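Side-chain contacts in replicase polyprotein 1a (Avian infectious bronchitis virus, PDB 3LD1), which gives rise to the viral non-structural proteins, among them nsp2, to which this fragment belongs and whose precise role remains unclear: residues W133-A138 against M147-G152; Q141-A146 against Q196-L201; G152-K157 against M203-C208; V178-A183 against A232-A237. The protein carries 3 engineered substitutions. One frame throughout, in Å; residues are numbered along the deposited sequence.

Interaction 1. Residues W133-A138 against M147-G152; sequences WLQVAA and MRRLVG
Gln135 and Met147 bring the two segments together, with their CA atoms 5.3 Å apart. In 133-138 the chain leaves helix 128-134 through a type I beta turn from Leu134 to Ala137. Residues 147-152 lie in helix 140-162, which is kinked here: Leu150 N bonds back to Met147 O over 2.8 Å, one residue short of the usual alpha-helical spacing.

Gln135 carries the contact. Its CG lies on the side of the backbone N (chi1 -68°), and the chain continues nearly straight through chi2 at 160°. This carries the amide up to the kinked helix, beside Leu150. CG passes Met147 N at 3.9 Å, and the side chains of the two residues approach at 4.3 Å between Gln135 CB and Met147 CG. Leu150 points back at Gln135 from the opposite direction. Gln135 NE2 lies 3.6 Å from Leu150 CD2 and 3.7 Å from Leu150 CG. On another flank, NE2 is 4.0 Å from Arg149 CB. The guanidinium of Arg149 turns elsewhere, to a salt bridge with Asp123 and a bond to Ala119 O.

Gln135 NE2 has a probable hydrogen bond to Ala146 O, just before the second segment. Gln135 O is bonded to Tyr30 OH on helix 30-46.

In a regular helix Ala146 O would accept the N-H of Leu150. Leu150 N bonds to Met147 O instead, and the glutamine amide probably supplies a donor to Ala146 O. The contact thus combines apolar packing around a buried amide with a probable polar bond to the broken turn.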
loop_
_atom_site.group_PDB
_atom_site.type_symbol
_atom_site.label_atom_id
_atom_site.label_comp_id
_atom_site.label_asym_id
_atom_site.label_seq_id
_atom_site.Cartn_x
_atom_site.Cartn_y
_atom_site.Cartn_z
ATOM N N TRP A 133 -9.646 -8.438 -13.397
ATOM C CA TRP A 133 -9.250 -7.933 -14.729
ATOM C C TRP A 133 -9.964 -6.589 -15.033
ATOM O O TRP A 133 -9.378 -5.622 -15.605
ATOM C CB TRP A 133 -9.480 -8.951 -15.877
ATOM C CG TRP A 133 -8.651 -10.309 -15.850
ATOM C CD1 TRP A 133 -9.180 -11.565 -15.869
ATOM C CD2 TRP A 133 -7.206 -10.510 -15.845
ATOM N NE1 TRP A 133 -8.197 -12.518 -15.818
ATOM C CE2 TRP A 133 -6.979 -11.909 -15.838
ATOM C CE3 TRP A 133 -6.096 -9.649 -15.819
ATOM C CZ2 TRP A 133 -5.705 -12.471 -15.810
ATOM C CZ3 TRP A 133 -4.835 -10.203 -15.834
ATOM C CH2 TRP A 133 -4.642 -11.618 -15.811
ATOM N N LEU A 134 -11.220 -6.511 -14.612
ATOM C CA LEU A 134 -11.989 -5.251 -14.708
ATOM C C LEU A 134 -11.178 -4.111 -14.048
ATOM O O LEU A 134 -11.087 -2.982 -14.584
ATOM C CB LEU A 134 -13.396 -5.390 -14.101
ATOM C CG LEU A 134 -14.271 -6.411 -14.871
ATOM C CD1 LEU A 134 -15.632 -6.598 -14.261
ATOM C CD2 LEU A 134 -14.436 -6.095 -16.378
ATOM N N GLN A 135 -10.536 -4.472 -12.937
ATOM C CA GLN A 135 -9.840 -3.513 -12.131
ATOM C C GLN A 135 -8.545 -3.133 -12.799
ATOM O O GLN A 135 -7.878 -2.204 -12.354
ATOM C CB GLN A 135 -9.664 -3.991 -10.688
ATOM C CG GLN A 135 -10.983 -4.058 -9.943
ATOM C CD GLN A 135 -10.895 -4.971 -8.723
ATOM O OE1 GLN A 135 -10.046 -5.841 -8.722
ATOM N NE2 GLN A 135 -11.758 -4.773 -7.671
ATOM N N VAL A 136 -8.218 -3.791 -13.902
ATOM C CA VAL A 136 -7.046 -3.349 -14.683
ATOM C C VAL A 136 -7.416 -3.052 -16.116
ATOM O O VAL A 136 -6.544 -2.872 -16.954
ATOM C CB VAL A 136 -5.814 -4.374 -14.614
ATOM C CG1 VAL A 136 -5.207 -4.367 -13.233
ATOM C CG2 VAL A 136 -6.257 -5.782 -14.916
ATOM N N ALA A 137 -8.715 -2.965 -16.389
ATOM C CA ALA A 137 -9.170 -2.627 -17.710
ATOM C C ALA A 137 -8.538 -1.322 -18.162
ATOM O O ALA A 137 -8.355 -0.482 -17.342
ATOM C CB ALA A 137 -10.664 -2.527 -17.707
ATOM N N ALA A 138 -8.155 -1.173 -19.434
ATOM C CA ALA A 138 -7.899 0.158 -20.047
ATOM C C ALA A 138 -9.095 1.144 -20.006
ATOM O O ALA A 138 -8.884 2.368 -19.918
ATOM C CB ALA A 138 -7.383 0.017 -21.515
ATOM N N MET A 147 -12.524 -0.521 -9.342
ATOM C CA MET A 147 -11.576 -0.257 -8.282
ATOM C C MET A 147 -12.242 0.219 -7.005
ATOM O O MET A 147 -11.666 0.094 -5.924
ATOM C CB MET A 147 -10.492 0.732 -8.700
ATOM C CG MET A 147 -9.460 0.182 -9.681
ATOM S SD MET A 147 -8.153 1.399 -10.027
ATOM C CE MET A 147 -8.682 2.230 -11.480
ATOM N N ARG A 148 -13.461 0.744 -7.117
ATOM C CA ARG A 148 -14.101 1.232 -5.941
ATOM C C ARG A 148 -14.083 0.161 -4.872
ATOM O O ARG A 148 -14.132 0.499 -3.731
ATOM C CB ARG A 148 -15.526 1.802 -6.234
ATOM C CG ARG A 148 -15.425 3.073 -7.090
ATOM C CD ARG A 148 -16.770 3.569 -7.583
ATOM N NE ARG A 148 -17.121 4.775 -6.860
ATOM C CZ ARG A 148 -16.762 5.976 -7.254
ATOM N NH1 ARG A 148 -16.107 6.120 -8.404
ATOM N NH2 ARG A 148 -17.095 7.009 -6.528
ATOM N N ARG A 149 -13.972 -1.118 -5.245
ATOM C CA ARG A 149 -14.177 -2.221 -4.280
ATOM C C ARG A 149 -12.972 -2.396 -3.427
ATOM O O ARG A 149 -13.053 -3.018 -2.356
ATOM C CB ARG A 149 -14.378 -3.582 -4.948
ATOM C CG ARG A 149 -15.525 -3.745 -5.891
ATOM C CD ARG A 149 -15.557 -5.261 -6.368
ATOM N NE ARG A 149 -16.910 -5.765 -6.162
ATOM C CZ ARG A 149 -17.270 -6.794 -5.393
ATOM N NH1 ARG A 149 -16.387 -7.573 -4.772
ATOM N NH2 ARG A 149 -18.556 -7.084 -5.301
ATOM N N LEU A 150 -11.842 -1.944 -3.966
ATOM C CA LEU A 150 -10.534 -2.118 -3.341
ATOM C C LEU A 150 -10.290 -1.217 -2.114
ATOM O O LEU A 150 -9.474 -1.563 -1.255
ATOM C CB LEU A 150 -9.429 -1.902 -4.339
ATOM C CG LEU A 150 -9.421 -2.862 -5.513
ATOM C CD1 LEU A 150 -8.382 -2.502 -6.539
ATOM C CD2 LEU A 150 -9.273 -4.268 -5.083
ATOM N N VAL A 151 -11.050 -0.112 -2.025
ATOM C CA VAL A 151 -10.964 0.827 -0.918
ATOM C C VAL A 151 -11.325 0.067 0.345
ATOM O O VAL A 151 -10.515 -0.093 1.241
ATOM C CB VAL A 151 -11.893 1.984 -1.173
ATOM C CG1 VAL A 151 -11.829 2.961 -0.017
ATOM C CG2 VAL A 151 -11.511 2.694 -2.521
ATOM N N GLY A 152 -12.515 -0.494 0.358
ATOM C CA GLY A 152 -12.938 -1.420 1.395
ATOM C C GLY A 152 -11.878 -2.450 1.751
ATOM O O GLY A 152 -11.600 -2.628 2.934
#

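Interaction 2. Residues Q141-A146 against Q196-L201; sequences QVSAMA and QRIAAL
This is a helix-helix packing contact in the helical region of nsp2, where Ser143 and Ala144 of helix 140-162 meet Ile198 of helix 194-207. The two segments run in roughly the same direction. They are closest at Ala144 and Ile198, whose CA atoms are 6.8 Å apart. The small residues on the first helix let the branched residue on the second come close, and all three are buried.

Ile198 points across the interface and forks over its neighbours. Two torsions, chi1 at -73° and chi2 at -61°, together bring CD1 of its longer arm over to the methyl of Ala144. The CD1 to Ala144 CB distance is 3.7 Å, an ordinary van der Waals contact. The other branch, CG2, goes to Ser143.

The Ser143 hydroxyl is not spent on this contact. It turns back to the start of its own helix, to hydrogen bonds with Ile140 O and with Lys139 O just before it. A chi1 of 48° sets OG between the backbone N and the carbonyl carbon, within reach of that preceding turn. What faces Ile198 is therefore a polar atom already satisfied.

Other residues close in around the same site. Ala144 also rests on Ile187, and Met147, one turn further along, adds its own side chain to Ile198. At the serine, the approach is Ser143 OG to Ile198 CG2 at 3.9 Å.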
loop_
_atom_site.group_PDB
_atom_site.type_symbol
_atom_site.label_atom_id
_atom_site.label_comp_id
_atom_site.label_asym_id
_atom_site.label_seq_id
_atom_site.Cartn_x
_atom_site.Cartn_y
_atom_site.Cartn_z
ATOM N N GLN A 141 -13.638 4.277 -17.477
ATOM C CA GLN A 141 -14.919 4.235 -16.858
ATOM C C GLN A 141 -15.191 2.891 -16.233
ATOM O O GLN A 141 -15.934 2.807 -15.256
ATOM C CB GLN A 141 -15.934 4.599 -17.971
ATOM C CG GLN A 141 -17.440 4.456 -17.709
ATOM C CD GLN A 141 -18.251 4.348 -19.060
ATOM O OE1 GLN A 141 -19.381 4.800 -19.145
ATOM N NE2 GLN A 141 -17.644 3.770 -20.104
ATOM N N VAL A 142 -14.551 1.823 -16.713
ATOM C CA VAL A 142 -14.758 0.541 -16.071
ATOM C C VAL A 142 -13.800 0.329 -14.923
ATOM O O VAL A 142 -14.216 -0.044 -13.787
ATOM C CB VAL A 142 -14.655 -0.681 -17.082
ATOM C CG1 VAL A 142 -14.456 -2.068 -16.346
ATOM C CG2 VAL A 142 -15.844 -0.698 -18.033
ATOM N N SER A 143 -12.524 0.496 -15.183
ATOM C CA SER A 143 -11.561 0.309 -14.100
ATOM C C SER A 143 -11.920 1.221 -12.895
ATOM O O SER A 143 -11.975 0.750 -11.736
ATOM C CB SER A 143 -10.141 0.534 -14.583
ATOM O OG SER A 143 -10.066 1.753 -15.320
ATOM N N ALA A 144 -12.306 2.487 -13.159
ATOM C CA ALA A 144 -12.562 3.404 -11.996
ATOM C C ALA A 144 -13.713 2.930 -11.153
ATOM O O ALA A 144 -13.650 2.995 -9.924
ATOM C CB ALA A 144 -12.783 4.781 -12.420
ATOM N N MET A 145 -14.740 2.399 -11.809
ATOM C CA MET A 145 -15.922 1.867 -11.105
ATOM C C MET A 145 -15.504 0.643 -10.345
ATOM O O MET A 145 -15.723 0.568 -9.155
ATOM C CB MET A 145 -17.056 1.521 -12.134
ATOM C CG MET A 145 -18.372 0.830 -11.552
ATOM S SD MET A 145 -18.034 -0.902 -11.229
ATOM C CE MET A 145 -17.743 -1.551 -12.842
ATOM N N ALA A 146 -14.875 -0.327 -11.025
ATOM C CA ALA A 146 -14.443 -1.609 -10.345
ATOM C C ALA A 146 -13.478 -1.439 -9.184
ATOM O O ALA A 146 -13.557 -2.197 -8.189
ATOM C CB ALA A 146 -13.829 -2.652 -11.402
ATOM N N GLN A 196 -4.640 9.918 -16.087
ATOM C CA GLN A 196 -3.443 9.813 -15.214
ATOM C C GLN A 196 -3.662 9.456 -13.735
ATOM O O GLN A 196 -2.907 8.677 -13.176
ATOM C CB GLN A 196 -2.601 11.088 -15.330
ATOM C CG GLN A 196 -1.823 11.173 -16.692
ATOM C CD GLN A 196 -0.884 9.944 -16.968
ATOM O OE1 GLN A 196 -0.561 9.129 -16.049
ATOM N NE2 GLN A 196 -0.426 9.826 -18.237
ATOM N N ARG A 197 -4.698 9.982 -13.117
ATOM C CA ARG A 197 -5.014 9.598 -11.750
ATOM C C ARG A 197 -5.406 8.163 -11.655
ATOM O O ARG A 197 -5.223 7.516 -10.647
ATOM C CB ARG A 197 -6.216 10.365 -11.249
ATOM C CG ARG A 197 -6.019 11.827 -11.175
ATOM C CD ARG A 197 -6.898 12.442 -10.077
ATOM N NE ARG A 197 -8.313 12.112 -10.189
ATOM C CZ ARG A 197 -9.143 12.650 -11.062
ATOM N NH1 ARG A 197 -8.682 13.532 -11.935
ATOM N NH2 ARG A 197 -10.423 12.289 -11.060
ATOM N N ILE A 198 -5.983 7.645 -12.718
ATOM C CA ILE A 198 -6.457 6.268 -12.665
ATOM C C ILE A 198 -5.270 5.345 -12.823
ATOM O O ILE A 198 -5.181 4.351 -12.090
ATOM C CB ILE A 198 -7.538 6.000 -13.707
ATOM C CG1 ILE A 198 -8.847 6.695 -13.275
ATOM C CG2 ILE A 198 -7.715 4.499 -13.894
ATOM C CD1 ILE A 198 -9.434 6.230 -11.940
ATOM N N ALA A 199 -4.339 5.705 -13.717
ATOM C CA ALA A 199 -3.151 4.919 -13.893
ATOM C C ALA A 199 -2.258 4.959 -12.594
ATOM O O ALA A 199 -1.532 4.011 -12.261
ATOM C CB ALA A 199 -2.384 5.452 -15.110
ATOM N N ALA A 200 -2.320 6.049 -11.838
ATOM C CA ALA A 200 -1.489 6.083 -10.645
ATOM C C ALA A 200 -2.114 5.150 -9.586
ATOM O O ALA A 200 -1.441 4.457 -8.814
ATOM C CB ALA A 200 -1.431 7.498 -10.160
ATOM N N LEU A 201 -3.419 5.092 -9.624
ATOM C CA LEU A 201 -4.133 4.358 -8.654
ATOM C C LEU A 201 -4.068 2.873 -8.889
ATOM O O LEU A 201 -4.039 2.081 -7.954
ATOM C CB LEU A 201 -5.567 4.814 -8.715
ATOM C CG LEU A 201 -6.436 4.455 -7.576
ATOM C CD1 LEU A 201 -5.767 5.060 -6.336
ATOM C CD2 LEU A 201 -7.692 5.133 -7.924
#

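Interaction 3. Residues G152-K157 against M203-C208; sequences GEVTAK and MAFAKC
Val154 of helix 140-162 packs on Phe205 and Cys208 at the end of helix 194-207. This buried apolar cluster is the closer part of the contact. A lysine adds a small, looser margin at its more open side. The whole is plain helix-helix packing, which joins the middle of helix 140-162 to the C-terminal end of helix 194-207 in the helical part of the chain.

The valine works through one methyl. Val154 CG2 lies 4.1 Å from both CD1 and CE1 of Phe205. It meets that side of the ring at a slant. The same methyl also borders Cys208 SG, 4.4 Å away. The backbones stay further apart, with 8.0 Å between Val154 CA and Cys208 CA. Phe205 is packed by other residues too: Met147 and Leu150 of helix 140-162 and Tyr30 of helix 30-46 touch it. Val154 likewise rests on Phe181 of helix 174-185.

Cys208 is the first residue to leave helical geometry. Its N has weak bonds to Ala204 O and Phe205 O as the helix ends. On the looser side, the partly exposed Lys157 stretches out along the contact. Its chain is fully extended beyond CG, with chi2 at -179°. Its amine, NZ, stops 4.2 Å from Cys208 O.

That distance is too long for firm pairing. A positive charge near the carbonyl end of a helix may still be mildly favourable. Dispersion between the valine methyl, the ring and the sulfur makes up the buried part, and the lysine adds at most a weak electrostatic term.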
loop_
_atom_site.group_PDB
_atom_site.type_symbol
_atom_site.label_atom_id
_atom_site.label_comp_id
_atom_site.label_asym_id
_atom_site.label_seq_id
_atom_site.Cartn_x
_atom_site.Cartn_y
_atom_site.Cartn_z
ATOM N N GLY A 152 -12.515 -0.494 0.358
ATOM C CA GLY A 152 -12.938 -1.420 1.395
ATOM C C GLY A 152 -11.878 -2.450 1.751
ATOM O O GLY A 152 -11.600 -2.628 2.934
ATOM N N GLU A 153 -11.281 -3.148 0.782
ATOM C CA GLU A 153 -10.301 -4.204 1.167
ATOM C C GLU A 153 -9.097 -3.542 1.845
ATOM O O GLU A 153 -8.693 -3.967 2.939
ATOM C CB GLU A 153 -9.854 -5.152 0.013
ATOM C CG GLU A 153 -10.949 -6.171 -0.460
ATOM C CD GLU A 153 -10.950 -6.383 -2.013
ATOM O OE1 GLU A 153 -9.918 -6.837 -2.588
ATOM O OE2 GLU A 153 -11.996 -6.110 -2.675
ATOM N N VAL A 154 -8.592 -2.458 1.235
ATOM C CA VAL A 154 -7.382 -1.809 1.705
ATOM C C VAL A 154 -7.625 -1.155 3.067
ATOM O O VAL A 154 -6.826 -1.348 4.009
ATOM C CB VAL A 154 -6.856 -0.821 0.682
ATOM C CG1 VAL A 154 -5.755 0.028 1.252
ATOM C CG2 VAL A 154 -6.404 -1.569 -0.514
ATOM N N THR A 155 -8.723 -0.393 3.186
ATOM C CA THR A 155 -9.083 0.194 4.474
ATOM C C THR A 155 -8.965 -0.867 5.565
ATOM O O THR A 155 -8.160 -0.731 6.479
ATOM C CB THR A 155 -10.456 0.727 4.435
ATOM O OG1 THR A 155 -10.476 1.730 3.426
ATOM C CG2 THR A 155 -10.865 1.338 5.820
ATOM N N ALA A 156 -9.741 -1.938 5.421
ATOM C CA ALA A 156 -9.635 -3.109 6.290
ATOM C C ALA A 156 -8.202 -3.582 6.610
ATOM O O ALA A 156 -7.822 -3.589 7.748
ATOM C CB ALA A 156 -10.485 -4.259 5.773
ATOM N N LYS A 157 -7.422 -4.009 5.644
ATOM C CA LYS A 157 -6.059 -4.418 5.938
ATOM C C LYS A 157 -5.287 -3.386 6.802
ATOM O O LYS A 157 -4.333 -3.755 7.497
ATOM C CB LYS A 157 -5.279 -4.677 4.649
ATOM C CG LYS A 157 -5.863 -5.752 3.691
ATOM C CD LYS A 157 -4.970 -5.959 2.410
ATOM C CE LYS A 157 -5.496 -7.067 1.516
ATOM N NZ LYS A 157 -4.480 -7.334 0.501
ATOM N N MET A 203 -1.364 1.526 -10.129
ATOM C CA MET A 203 -0.013 1.281 -9.662
ATOM C C MET A 203 -0.040 1.156 -8.138
ATOM O O MET A 203 0.501 0.214 -7.569
ATOM C CB MET A 203 0.939 2.347 -10.155
ATOM C CG MET A 203 2.387 2.044 -9.710
ATOM S SD MET A 203 2.633 2.453 -7.929
ATOM C CE MET A 203 3.685 3.896 -8.059
ATOM N N ALA A 204 -0.749 2.064 -7.487
ATOM C CA ALA A 204 -0.799 2.067 -6.050
ATOM C C ALA A 204 -1.555 0.877 -5.512
ATOM O O ALA A 204 -1.158 0.322 -4.459
ATOM C CB ALA A 204 -1.403 3.374 -5.540
ATOM N N PHE A 205 -2.626 0.439 -6.195
ATOM C CA PHE A 205 -3.359 -0.759 -5.657
ATOM C C PHE A 205 -2.507 -2.058 -5.846
ATOM O O PHE A 205 -2.640 -2.984 -5.080
ATOM C CB PHE A 205 -4.780 -0.945 -6.251
ATOM C CG PHE A 205 -5.873 -0.019 -5.643
ATOM C CD1 PHE A 205 -6.060 0.066 -4.271
ATOM C CD2 PHE A 205 -6.700 0.697 -6.468
ATOM C CE1 PHE A 205 -6.980 0.894 -3.736
ATOM C CE2 PHE A 205 -7.671 1.515 -5.960
ATOM C CZ PHE A 205 -7.820 1.627 -4.563
ATOM N N ALA A 206 -1.648 -2.079 -6.864
ATOM C CA ALA A 206 -0.679 -3.125 -7.066
ATOM C C ALA A 206 0.291 -3.058 -5.905
ATOM O O ALA A 206 0.645 -4.080 -5.323
ATOM C CB ALA A 206 0.094 -2.923 -8.421
ATOM N N LYS A 207 0.690 -1.841 -5.516
ATOM C CA LYS A 207 1.809 -1.781 -4.583
ATOM C C LYS A 207 1.384 -2.369 -3.293
ATOM O O LYS A 207 2.200 -2.891 -2.549
ATOM C CB LYS A 207 2.435 -0.404 -4.403
ATOM C CG LYS A 207 3.752 -0.450 -3.593
ATOM C CD LYS A 207 4.542 0.872 -3.559
ATOM C CE LYS A 207 5.753 0.843 -2.585
ATOM N NZ LYS A 207 6.241 2.257 -2.327
ATOM N N CYS A 208 0.090 -2.369 -3.052
ATOM C CA CYS A 208 -0.292 -2.857 -1.807
ATOM C C CYS A 208 -1.277 -3.979 -1.862
ATOM O O CYS A 208 -1.866 -4.350 -0.845
ATOM C CB CYS A 208 -0.690 -1.717 -0.925
ATOM S SG CYS A 208 -2.132 -0.905 -1.376
#

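Interaction 4. Residues V178-A183 against A232-A237; sequences VRIFQA and ASINGA. Engineered in segment 178-183: Ala183 (natural residue Lys).
Ile180 of helix 174-185 points toward helix 232-243 and meets Ser233 and Ile234. Across the two segments the nearest CA atoms are those of Ile180 and Ile234, 7.0 Å apart.

The two isoleucines approach at an oblique angle and touch through their gamma methyls. Ile180 CG2 is 3.7 Å from Ile234 CG2. The Ile234 methyl also lies 4.0 Å from Ile180 CB, so it leans over the branch point.

Ser233 comes in beside this pair. Its hydroxyl oxygen faces the fork of Ile180: OG is 3.3 Å from Ile180 CD1 and 3.4 Å from Ile180 CG2. Ile180 CG1 stands opposite the carbonyl carbon about the first torsion (chi1 -64°). With chi2 at -71°, the arm folds at CG1 and places CD1 near the oxygen. These are close carbon-oxygen contacts and involve no hydrogen bond between the segments.

Phe181, next to Ile180, lies on Val151 and Val154 of helix 140-162 and on Leu231. Ile234 also touches Ile177 and Phe226. Asn235 reaches strand 220-223 through Val222 and Val223, so helix 232-243 sits between helix 174-185 and that strand.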
loop_
_atom_site.group_PDB
_atom_site.type_symbol
_atom_site.label_atom_id
_atom_site.label_comp_id
_atom_site.label_asym_id
_atom_site.label_seq_id
_atom_site.Cartn_x
_atom_site.Cartn_y
_atom_site.Cartn_z
ATOM N N VAL A 178 -10.890 7.914 3.315
ATOM C CA VAL A 178 -12.159 8.170 2.690
ATOM C C VAL A 178 -12.002 9.239 1.648
ATOM O O VAL A 178 -12.161 8.964 0.473
ATOM C CB VAL A 178 -13.268 8.422 3.696
ATOM C CG1 VAL A 178 -14.521 8.764 2.983
ATOM C CG2 VAL A 178 -13.502 7.160 4.454
ATOM N N ARG A 179 -11.618 10.429 2.072
ATOM C CA ARG A 179 -11.445 11.532 1.154
ATOM C C ARG A 179 -10.318 11.324 0.153
ATOM O O ARG A 179 -10.404 11.838 -0.971
ATOM C CB ARG A 179 -11.180 12.823 1.891
ATOM C CG ARG A 179 -9.814 12.827 2.563
ATOM C CD ARG A 179 -9.085 14.111 2.234
ATOM N NE ARG A 179 -8.575 14.810 3.422
ATOM C CZ ARG A 179 -9.335 15.425 4.353
ATOM N NH1 ARG A 179 -10.673 15.401 4.295
ATOM N NH2 ARG A 179 -8.756 16.069 5.370
ATOM N N ILE A 180 -9.249 10.632 0.557
ATOM C CA ILE A 180 -8.092 10.587 -0.301
ATOM C C ILE A 180 -8.469 9.708 -1.493
ATOM O O ILE A 180 -8.193 10.057 -2.647
ATOM C CB ILE A 180 -6.863 10.064 0.412
ATOM C CG1 ILE A 180 -6.441 11.006 1.540
ATOM C CG2 ILE A 180 -5.741 9.839 -0.565
ATOM C CD1 ILE A 180 -5.829 12.380 1.127
ATOM N N PHE A 181 -9.139 8.603 -1.195
ATOM C CA PHE A 181 -9.611 7.700 -2.221
ATOM C C PHE A 181 -10.688 8.338 -3.092
ATOM O O PHE A 181 -10.627 8.275 -4.297
ATOM C CB PHE A 181 -10.192 6.471 -1.586
ATOM C CG PHE A 181 -9.156 5.481 -1.097
ATOM C CD1 PHE A 181 -8.386 4.731 -2.011
ATOM C CD2 PHE A 181 -8.954 5.274 0.272
ATOM C CE1 PHE A 181 -7.404 3.768 -1.555
ATOM C CE2 PHE A 181 -7.987 4.325 0.735
ATOM C CZ PHE A 181 -7.213 3.580 -0.190
ATOM N N GLN A 182 -11.664 8.945 -2.433
ATOM C CA GLN A 182 -12.643 9.777 -3.049
ATOM C C GLN A 182 -12.024 10.722 -4.083
ATOM O O GLN A 182 -12.440 10.677 -5.244
ATOM C CB GLN A 182 -13.289 10.575 -1.954
ATOM C CG GLN A 182 -14.749 10.559 -1.963
ATOM C CD GLN A 182 -15.314 10.994 -0.589
ATOM O OE1 GLN A 182 -14.992 12.081 -0.038
ATOM N NE2 GLN A 182 -16.136 10.129 -0.019
ATOM N N ALA A 183 -11.055 11.548 -3.676
ATOM C CA ALA A 183 -10.452 12.556 -4.555
ATOM C C ALA A 183 -9.865 11.794 -5.693
ATOM O O ALA A 183 -10.256 12.028 -6.853
ATOM C CB ALA A 183 -9.381 13.412 -3.846
ATOM N N ALA A 232 0.431 8.372 -1.032
ATOM C CA ALA A 232 1.357 8.908 0.023
ATOM C C ALA A 232 0.670 9.897 0.891
ATOM O O ALA A 232 0.982 10.091 2.091
ATOM C CB ALA A 232 2.591 9.619 -0.568
ATOM N N SER A 233 -0.244 10.599 0.245
ATOM C CA SER A 233 -0.851 11.689 0.937
ATOM C C SER A 233 -1.589 11.128 2.194
ATOM O O SER A 233 -1.934 11.878 3.110
ATOM C CB SER A 233 -1.737 12.429 -0.033
ATOM O OG SER A 233 -2.922 11.675 -0.233
ATOM N N ILE A 234 -1.827 9.826 2.292
ATOM C CA ILE A 234 -2.367 9.388 3.557
ATOM C C ILE A 234 -1.251 9.292 4.656
ATOM O O ILE A 234 -1.375 9.839 5.765
ATOM C CB ILE A 234 -3.354 8.196 3.462
ATOM C CG1 ILE A 234 -2.753 6.969 4.039
ATOM C CG2 ILE A 234 -3.931 7.889 2.071
ATOM C CD1 ILE A 234 -3.558 6.521 5.143
ATOM N N ASN A 235 -0.115 8.681 4.344
ATOM C CA ASN A 235 1.052 8.825 5.174
ATOM C C ASN A 235 1.310 10.299 5.582
ATOM O O ASN A 235 1.757 10.587 6.727
ATOM C CB ASN A 235 2.255 8.276 4.446
ATOM C CG ASN A 235 2.323 6.767 4.442
ATOM O OD1 ASN A 235 3.014 6.158 3.591
ATOM N ND2 ASN A 235 1.723 6.140 5.442
ATOM N N GLY A 236 1.008 11.251 4.702
ATOM C CA GLY A 236 1.326 12.661 5.000
ATOM C C GLY A 236 0.425 13.289 6.063
ATOM O O GLY A 236 0.839 14.157 6.865
ATOM N N ALA A 237 -0.815 12.866 6.065
ATOM C CA ALA A 237 -1.787 13.559 6.878
ATOM C C ALA A 237 -1.630 12.940 8.225
ATOM O O ALA A 237 -1.785 13.617 9.215
ATOM C CB ALA A 237 -3.183 13.342 6.388
#

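In the fold
Helix 140-162 takes part in interactions 1, 2 and 3, and helix 194-207 in interactions 2 and 3. Interactions 1 and 2 are closest, with centres about 7 Å apart. The centre of interaction 3 is about 10 Å from that of interaction 1 and about 14 Å from that of interaction 2. Interaction 4 joins helices 174-185 and 232-243, and its centre is about 12 Å from that of interaction 3. Phe205 and Phe181 touch between these two, CE1 to CE1 at 3.6 Å. Along the chain, interaction 1 closes before interactions 3 and 4 open, interaction 2 interleaves with all the others, and 3 with 4. Helices both near and far in sequence are packed into one helical region.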